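Hypothetical nigD-like protein (Bacteroides caccae, PDB 3QWN) is of unknown function but is probably an immunity protein or antitoxin of the NigD-like family. Local coordinates at residues D87-T90 and Y91-G94. Sequence-based numbering, arbitrary orientation.
Sequences DDPT and YRDG
The Tyr91 ring carries the hydroxyl of Thr90 on one face, OG1 standing 3.9 Å from the ring plane and centred on it, while CB of Asp88 comes up obliquely. Pro89 CB packs on one face of the Arg92 guanidinium, nearer its border than its middle, and approaches NH2 at 3.5 Å. A bend at chi3 (-70°) folds the arginine back over the proline. With chi1 at 48°, Thr90 OG1 is tucked between the two backbone arms of its own residue, and from there it also donates to Asp88 OD1 at 2.9 Å. The same OD1 accepts Thr90 N at 3.1 Å in a nearly straight bond (174°), which makes an Asx turn; the two donors arrive from opposite faces of the carboxylate plane. In the backbone, Tyr91 N donates to Asp88 O at 3.0 Å, a longer bond joins Arg92 N to Pro89 O, and a type I turn runs from Tyr91 to Gly94. This loop follows strand 84-85, and the buried tyrosine ring meets that of Tyr148 on strand 142-150, within the same C-terminal beta-sandwich domain. Two donors on OD1 would favour an ionised Asp88; because the Thr90 hydroxyl proton goes there, its oxygen, not an O-H, faces the tyrosine, and the contact is no O-H...pi bond.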
ATOM      1  N   ASP A  87     -13.483   5.962  15.518  1.00 88.04           N
ATOM      2  CA  ASP A  87     -13.453   5.967  16.982  1.00 91.62           C
ATOM      3  C   ASP A  87     -12.204   5.257  17.547  1.00 95.43           C
ATOM      4  O   ASP A  87     -12.062   5.178  18.766  1.00 97.92           O
ATOM      5  CB  ASP A  87     -14.740   5.329  17.562  1.00 97.47           C
ATOM      6  CG  ASP A  87     -15.055   3.919  17.079  1.00113.82           C
ATOM      7  OD1 ASP A  87     -14.290   2.985  17.420  1.00111.57           O
ATOM      8  OD2 ASP A  87     -16.098   3.740  16.402  1.00126.84           O
ATOM      9  N   ASP A  88     -11.303   4.747  16.680  1.00 88.60           N
ATOM     10  CA  ASP A  88     -10.086   4.060  17.127  1.00 87.31           C
ATOM     11  C   ASP A  88      -9.127   5.047  17.791  1.00 93.41           C
ATOM     12  O   ASP A  88      -9.039   6.183  17.328  1.00 92.70           O
ATOM     13  CB  ASP A  88      -9.391   3.359  15.955  1.00 85.75           C
ATOM     14  CG  ASP A  88      -8.249   2.448  16.358  1.00 92.29           C
ATOM     15  OD1 ASP A  88      -7.109   2.953  16.514  1.00 93.21           O
ATOM     16  OD2 ASP A  88      -8.498   1.236  16.552  1.00 91.80           O
ATOM     17  N   PRO A  89      -8.375   4.632  18.848  1.00 92.61           N
ATOM     18  CA  PRO A  89      -7.445   5.563  19.517  1.00 93.35           C
ATOM     19  C   PRO A  89      -6.413   6.259  18.607  1.00 94.91           C
ATOM     20  O   PRO A  89      -5.938   7.334  18.995  1.00 97.26           O
ATOM     21  CB  PRO A  89      -6.728   4.663  20.528  1.00 96.18           C
ATOM     22  CG  PRO A  89      -7.725   3.626  20.860  1.00102.35           C
ATOM     23  CD  PRO A  89      -8.404   3.333  19.557  1.00 95.90           C
ATOM     24  N   THR A  90      -6.059   5.684  17.427  1.00 85.22           N
ATOM     25  CA  THR A  90      -5.098   6.333  16.514  1.00 81.06           C
ATOM     26  C   THR A  90      -5.662   7.660  15.969  1.00 84.72           C
ATOM     27  O   THR A  90      -4.885   8.557  15.628  1.00 83.39           O
ATOM     28  CB  THR A  90      -4.661   5.426  15.336  1.00 77.15           C
ATOM     29  OG1 THR A  90      -5.782   4.815  14.705  1.00 78.97           O
ATOM     30  CG2 THR A  90      -3.681   4.374  15.731  1.00 69.75           C
ATOM     31  N   TYR A  91      -7.007   7.779  15.895  1.00 81.49           N
ATOM     32  CA  TYR A  91      -7.683   8.956  15.342  1.00 80.66           C
ATOM     33  C   TYR A  91      -8.203   9.898  16.428  1.00 87.84           C
ATOM     34  O   TYR A  91      -9.010  10.783  16.133  1.00 88.70           O
ATOM     35  CB  TYR A  91      -8.831   8.514  14.402  1.00 80.14           C
ATOM     36  CG  TYR A  91      -8.364   7.684  13.227  1.00 76.11           C
ATOM     37  CD1 TYR A  91      -7.311   8.114  12.424  1.00 75.01           C
ATOM     38  CD2 TYR A  91      -8.975   6.471  12.915  1.00 75.58           C
ATOM     39  CE1 TYR A  91      -6.852   7.342  11.364  1.00 72.93           C
ATOM     40  CE2 TYR A  91      -8.531   5.693  11.848  1.00 73.50           C
ATOM     41  CZ  TYR A  91      -7.471   6.138  11.072  1.00 78.79           C
ATOM     42  OH  TYR A  91      -7.003   5.385  10.026  1.00 79.26           O
ATOM     43  N   ARG A  92      -7.703   9.740  17.664  1.00 87.15           N
ATOM     44  CA  ARG A  92      -8.097  10.526  18.838  1.00 90.81           C
ATOM     45  C   ARG A  92      -7.974  12.048  18.617  1.00 93.99           C
ATOM     46  O   ARG A  92      -8.877  12.802  19.025  1.00 95.32           O
ATOM     47  CB  ARG A  92      -7.255  10.117  20.057  1.00 93.93           C
ATOM     48  CG  ARG A  92      -8.039   9.392  21.144  1.00111.73           C
ATOM     49  CD  ARG A  92      -7.277   9.389  22.465  1.00127.31           C
ATOM     50  NE  ARG A  92      -6.095   8.519  22.427  1.00129.33           N
ATOM     51  CZ  ARG A  92      -6.061   7.275  22.894  1.00138.87           C
ATOM     52  NH1 ARG A  92      -7.145   6.733  23.437  1.00125.93           N
ATOM     53  NH2 ARG A  92      -4.951   6.556  22.805  1.00122.03           N
ATOM     54  N   ASP A  93      -6.872  12.491  17.944  1.00 87.03           N
ATOM     55  CA  ASP A  93      -6.612  13.913  17.691  1.00 86.21           C
ATOM     56  C   ASP A  93      -7.335  14.451  16.435  1.00 85.76           C
ATOM     57  O   ASP A  93      -7.097  15.594  16.036  1.00 85.17           O
ATOM     58  CB  ASP A  93      -5.107  14.184  17.625  1.00 86.70           C
ATOM     59  CG  ASP A  93      -4.385  13.912  18.939  1.00104.89           C
ATOM     60  OD1 ASP A  93      -4.968  14.202  20.014  1.00110.38           O
ATOM     61  OD2 ASP A  93      -3.233  13.420  18.895  1.00111.24           O
ATOM     62  N   GLY A  94      -8.260  13.661  15.888  1.00 79.65           N
ATOM     63  CA  GLY A  94      -9.053  14.043  14.725  1.00 78.22           C
ATOM     64  C   GLY A  94      -8.595  13.480  13.395  1.00 77.83           C
ATOM     65  O   GLY A  94      -7.424  13.137  13.212  1.00 75.55           O
TER